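Local atomic coordinates of probable TonB-dependent siderophore receptor PiuA (Acinetobacter baumannii, PDB entry 5FP1), a protein that probably binds iron-chelating siderophores at the outer membrane, possibly including ferric enterobactin, in the first step of iron uptake. Residues R88-R102 and G128-S141. Numbering follows the deposited sequence.
Sequences RGYSSESSMYIDGIR and GGAGSVGGSINMIS
R102 bends at its third torsion (chi3 -55°), which turns the guanidinium end-on to A130, while Y97, with CG anti to its own carbonyl carbon (chi1 -70°), carries its hydroxyl to the G128 carbonyl. NH1 and NH2 of R102 both donate to A130 O, each at 2.9 Å and nearly in the guanidinium plane; only the NH2 bond lies on a lone pair, the NH1 bond arriving from above the carbonyl plane. NH1 also donates to S94 O, so one arginine ties a turn of its own segment to the loop 129-134. Y97 OH lies over one face of this guanidinium, offset toward its rim, and donates to G128 O at 2.7 Å, and a water joins the same hydroxyl to A130 O and S132 OG. Both segments belong to the plug domain, the mixed-sheet domain lodged inside the barrel of TonB-dependent receptors, and here 96-98 runs parallel to 135-141. Y97 bonds through both its N and O, to I137 O and M139 N, and D99 N donates to M139 O. N138 reaches from the strand to the type I' turn 98-101, its OD1 accepting from G100 N at 2.9 Å, the donor tilted from the amide plane. D99 OD1 takes S141 N on its syn lone pair at 2.9 Å; S141 OG also donates to OD2, at a distance (2.5 Å) so short that its exact geometry is doubtful. At the other end V133 CG1 makes an off-centre CH-pi contact with the Y90 ring, 4.0 Å from its centroid, and the Y90 hydroxyl is hydrogen-bonded to S565 OG of the barrel strand 558-575.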
loop_
_atom_site.group_PDB
_atom_site.type_symbol
_atom_site.label_atom_id
_atom_site.label_comp_id
_atom_site.label_asym_id
_atom_site.label_seq_id
_atom_site.Cartn_x
_atom_site.Cartn_y
_atom_site.Cartn_z
ATOM N N ARG A 88 -7.612 3.396 7.796
ATOM C CA ARG A 88 -8.262 3.885 9.019
ATOM C C ARG A 88 -7.275 4.513 10.010
ATOM O O ARG A 88 -7.403 4.342 11.225
ATOM C CB ARG A 88 -9.052 2.756 9.689
ATOM C CG ARG A 88 -10.254 2.272 8.887
ATOM C CD ARG A 88 -11.058 1.233 9.685
ATOM N NE ARG A 88 -12.243 0.787 8.949
ATOM C CZ ARG A 88 -13.103 -0.131 9.380
ATOM N NH1 ARG A 88 -12.925 -0.730 10.541
ATOM N NH2 ARG A 88 -14.120 -0.473 8.623
ATOM N N GLY A 89 -6.301 5.269 9.503
ATOM C CA GLY A 89 -5.364 5.962 10.370
ATOM C C GLY A 89 -4.088 5.223 10.738
ATOM O O GLY A 89 -3.224 5.777 11.443
ATOM N N TYR A 90 -3.967 3.963 10.313
ATOM C CA TYR A 90 -2.856 3.118 10.750
ATOM C C TYR A 90 -2.060 2.562 9.572
ATOM O O TYR A 90 -2.627 2.065 8.584
ATOM C CB TYR A 90 -3.350 1.987 11.675
ATOM C CG TYR A 90 -3.992 2.549 12.951
ATOM C CD1 TYR A 90 -3.207 3.055 13.975
ATOM C CD2 TYR A 90 -5.370 2.642 13.086
ATOM C CE1 TYR A 90 -3.770 3.624 15.110
ATOM C CE2 TYR A 90 -5.943 3.208 14.217
ATOM C CZ TYR A 90 -5.143 3.671 15.238
ATOM O OH TYR A 90 -5.695 4.276 16.360
ATOM N N SER A 91 -0.739 2.653 9.678
ATOM C CA SER A 91 0.139 2.201 8.595
ATOM C C SER A 91 -0.052 0.734 8.270
ATOM O O SER A 91 -0.076 -0.137 9.164
ATOM C CB SER A 91 1.609 2.440 8.954
ATOM O OG SER A 91 2.419 1.764 8.031
ATOM N N SER A 92 -0.167 0.441 6.974
ATOM C CA SER A 92 -0.235 -0.953 6.540
ATOM C C SER A 92 0.978 -1.318 5.682
ATOM O O SER A 92 1.013 -2.372 5.051
ATOM C CB SER A 92 -1.520 -1.229 5.780
ATOM O OG SER A 92 -1.473 -0.642 4.501
ATOM N N GLU A 93 2.003 -0.475 5.738
ATOM C CA GLU A 93 3.239 -0.679 4.995
ATOM C C GLU A 93 3.862 -2.060 5.250
ATOM O O GLU A 93 4.340 -2.725 4.306
ATOM C CB GLU A 93 4.241 0.435 5.336
ATOM C CG GLU A 93 5.480 0.417 4.440
ATOM C CD GLU A 93 6.520 1.469 4.795
ATOM O OE1 GLU A 93 6.235 2.348 5.677
ATOM O OE2 GLU A 93 7.629 1.403 4.180
ATOM N N SER A 94 3.871 -2.498 6.507
ATOM C CA SER A 94 4.451 -3.813 6.858
ATOM C C SER A 94 3.465 -4.983 6.708
ATOM O O SER A 94 3.814 -6.116 7.024
ATOM C CB SER A 94 5.044 -3.804 8.265
ATOM O OG SER A 94 6.032 -2.816 8.420
ATOM N N SER A 95 2.254 -4.689 6.228
ATOM C CA SER A 95 1.125 -5.642 6.095
ATOM C C SER A 95 0.569 -5.611 4.675
ATOM O O SER A 95 -0.641 -5.516 4.444
ATOM C CB SER A 95 0.026 -5.345 7.131
ATOM O OG SER A 95 0.598 -5.414 8.430
ATOM N N MET A 96 1.470 -5.702 3.703
ATOM C CA MET A 96 1.082 -5.779 2.299
ATOM C C MET A 96 1.368 -7.189 1.780
ATOM O O MET A 96 2.470 -7.731 1.970
ATOM C CB MET A 96 1.846 -4.741 1.481
ATOM C CG MET A 96 1.757 -3.349 2.075
ATOM S SD MET A 96 2.513 -2.091 1.041
ATOM C CE MET A 96 1.525 -2.262 -0.435
ATOM N N TYR A 97 0.368 -7.747 1.106
ATOM C CA TYR A 97 0.292 -9.150 0.747
ATOM C C TYR A 97 0.168 -9.319 -0.774
ATOM O O TYR A 97 -0.410 -8.482 -1.488
ATOM C CB TYR A 97 -0.937 -9.812 1.466
ATOM C CG TYR A 97 -0.757 -9.947 2.950
ATOM C CD1 TYR A 97 -0.950 -8.848 3.809
ATOM C CD2 TYR A 97 -0.388 -11.163 3.516
ATOM C CE1 TYR A 97 -0.703 -8.950 5.172
ATOM C CE2 TYR A 97 -0.160 -11.276 4.874
ATOM C CZ TYR A 97 -0.335 -10.174 5.708
ATOM O OH TYR A 97 -0.077 -10.301 7.066
ATOM N N ILE A 98 0.757 -10.397 -1.264
ATOM C CA ILE A 98 0.596 -10.829 -2.643
ATOM C C ILE A 98 0.001 -12.241 -2.598
ATOM O O ILE A 98 0.610 -13.171 -2.060
ATOM C CB ILE A 98 1.936 -10.787 -3.411
ATOM C CG1 ILE A 98 1.765 -11.350 -4.827
ATOM C CG2 ILE A 98 3.012 -11.584 -2.710
ATOM C CD1 ILE A 98 1.342 -10.295 -5.819
ATOM N N ASP A 99 -1.219 -12.375 -3.113
ATOM C CA ASP A 99 -1.981 -13.631 -2.998
ATOM C C ASP A 99 -1.895 -14.218 -1.606
ATOM O O ASP A 99 -1.650 -15.421 -1.419
ATOM C CB ASP A 99 -1.520 -14.635 -4.073
ATOM C CG ASP A 99 -1.703 -14.079 -5.457
ATOM O OD1 ASP A 99 -2.867 -13.822 -5.827
ATOM O OD2 ASP A 99 -0.693 -13.797 -6.150
ATOM N N GLY A 100 -2.106 -13.378 -0.605
ATOM C CA GLY A 100 -2.206 -13.878 0.776
ATOM C C GLY A 100 -0.915 -14.151 1.493
ATOM O O GLY A 100 -0.920 -14.597 2.640
ATOM N N ILE A 101 0.207 -13.850 0.853
ATOM C CA ILE A 101 1.512 -14.008 1.495
ATOM C C ILE A 101 2.161 -12.643 1.640
ATOM O O ILE A 101 2.169 -11.858 0.687
ATOM C CB ILE A 101 2.393 -14.950 0.658
ATOM C CG1 ILE A 101 1.763 -16.353 0.716
ATOM C CG2 ILE A 101 3.837 -14.945 1.163
ATOM C CD1 ILE A 101 2.616 -17.468 0.149
ATOM N N ARG A 102 2.647 -12.344 2.844
ATOM C CA ARG A 102 3.238 -11.036 3.127
ATOM C C ARG A 102 4.474 -10.806 2.250
ATOM O O ARG A 102 5.326 -11.677 2.135
ATOM C CB ARG A 102 3.645 -10.919 4.597
ATOM C CG ARG A 102 3.843 -9.472 5.026
ATOM C CD ARG A 102 4.585 -9.340 6.343
ATOM N NE ARG A 102 3.905 -10.115 7.389
ATOM C CZ ARG A 102 3.090 -9.633 8.326
ATOM N NH1 ARG A 102 2.822 -8.329 8.414
ATOM N NH2 ARG A 102 2.557 -10.475 9.225
ATOM N N GLY A 128 -3.963 -12.388 9.199
ATOM C CA GLY A 128 -2.646 -12.060 8.642
ATOM C C GLY A 128 -1.448 -12.117 9.570
ATOM O O GLY A 128 -0.310 -11.998 9.107
ATOM N N GLY A 129 -1.669 -12.344 10.858
ATOM C CA GLY A 129 -0.593 -12.308 11.827
ATOM C C GLY A 129 -0.179 -10.899 12.247
ATOM O O GLY A 129 -1.009 -9.992 12.347
ATOM N N ALA A 130 1.116 -10.717 12.492
ATOM C CA ALA A 130 1.616 -9.448 12.961
ATOM C C ALA A 130 1.175 -8.316 12.043
ATOM O O ALA A 130 1.176 -8.462 10.826
ATOM C CB ALA A 130 3.116 -9.472 13.068
ATOM N N GLY A 131 0.794 -7.196 12.643
ATOM C CA GLY A 131 0.392 -6.037 11.897
ATOM C C GLY A 131 -1.102 -6.041 11.627
ATOM O O GLY A 131 -1.899 -6.491 12.459
ATOM N N SER A 132 -1.491 -5.568 10.454
ATOM C CA SER A 132 -2.910 -5.441 10.129
ATOM C C SER A 132 -3.690 -4.667 11.235
ATOM O O SER A 132 -4.775 -5.079 11.654
ATOM C CB SER A 132 -3.535 -6.810 9.867
ATOM O OG SER A 132 -3.047 -7.313 8.614
ATOM N N VAL A 133 -3.111 -3.559 11.689
ATOM C CA VAL A 133 -3.698 -2.760 12.768
ATOM C C VAL A 133 -5.016 -2.103 12.338
ATOM O O VAL A 133 -6.053 -2.264 12.985
ATOM C CB VAL A 133 -2.708 -1.689 13.239
ATOM C CG1 VAL A 133 -3.361 -0.734 14.236
ATOM C CG2 VAL A 133 -1.481 -2.352 13.847
ATOM N N GLY A 134 -4.975 -1.361 11.236
ATOM C CA GLY A 134 -6.162 -0.706 10.724
ATOM C C GLY A 134 -6.753 -1.376 9.509
ATOM O O GLY A 134 -7.798 -0.971 9.032
ATOM N N GLY A 135 -6.068 -2.393 9.008
ATOM C CA GLY A 135 -6.416 -3.046 7.737
ATOM C C GLY A 135 -5.178 -3.592 7.044
ATOM O O GLY A 135 -4.067 -3.519 7.582
ATOM N N SER A 136 -5.368 -4.151 5.853
ATOM C CA SER A 136 -4.256 -4.666 5.050
ATOM C C SER A 136 -4.688 -4.757 3.593
ATOM O O SER A 136 -5.890 -4.794 3.281
ATOM C CB SER A 136 -3.824 -6.053 5.517
ATOM O OG SER A 136 -4.898 -6.961 5.437
ATOM N N ILE A 137 -3.693 -4.816 2.717
ATOM C CA ILE A 137 -3.894 -4.837 1.290
ATOM C C ILE A 137 -3.350 -6.140 0.736
ATOM O O ILE A 137 -2.241 -6.556 1.081
ATOM C CB ILE A 137 -3.152 -3.657 0.660
ATOM C CG1 ILE A 137 -3.847 -2.366 1.113
ATOM C CG2 ILE A 137 -3.133 -3.792 -0.857
ATOM C CD1 ILE A 137 -3.037 -1.123 0.885
ATOM N N ASN A 138 -4.129 -6.754 -0.145
ATOM C CA ASN A 138 -3.767 -8.043 -0.727
ATOM C C ASN A 138 -3.947 -7.944 -2.225
ATOM O O ASN A 138 -5.061 -7.710 -2.714
ATOM C CB ASN A 138 -4.657 -9.146 -0.133
ATOM C CG ASN A 138 -4.258 -10.540 -0.599
ATOM O OD1 ASN A 138 -3.148 -10.760 -1.139
ATOM N ND2 ASN A 138 -5.176 -11.491 -0.437
ATOM N N MET A 139 -2.849 -8.013 -2.964
ATOM C CA MET A 139 -2.903 -7.927 -4.414
ATOM C C MET A 139 -3.035 -9.351 -4.988
ATOM O O MET A 139 -2.251 -10.237 -4.662
ATOM C CB MET A 139 -1.676 -7.174 -4.952
ATOM C CG MET A 139 -1.679 -5.676 -4.541
ATOM S SD MET A 139 -0.106 -4.981 -5.008
ATOM C CE MET A 139 -0.475 -4.625 -6.697
ATOM N N ILE A 140 -4.047 -9.557 -5.820
ATOM C CA ILE A 140 -4.388 -10.881 -6.359
ATOM C C ILE A 140 -3.799 -10.948 -7.769
ATOM O O ILE A 140 -4.073 -10.091 -8.576
ATOM C CB ILE A 140 -5.915 -11.060 -6.492
ATOM C CG1 ILE A 140 -6.617 -10.763 -5.161
ATOM C CG2 ILE A 140 -6.282 -12.448 -7.007
ATOM C CD1 ILE A 140 -6.132 -11.585 -4.005
ATOM N N SER A 141 -2.976 -11.952 -8.034
ATOM C CA SER A 141 -2.200 -12.018 -9.268
ATOM C C SER A 141 -2.985 -12.734 -10.348
ATOM O O SER A 141 -3.775 -13.645 -10.063
ATOM C CB SER A 141 -0.907 -12.800 -9.049
ATOM O OG SER A 141 -0.139 -12.235 -8.020
HETATM O O HOH W 1 -3.130 -0.863 9.137
HETATM O O HOH W 2 -1.219 -2.634 9.797
HETATM O O HOH W 3 -0.916 -8.616 8.967
HETATM O O HOH W 4 -3.741 -15.257 -8.016
#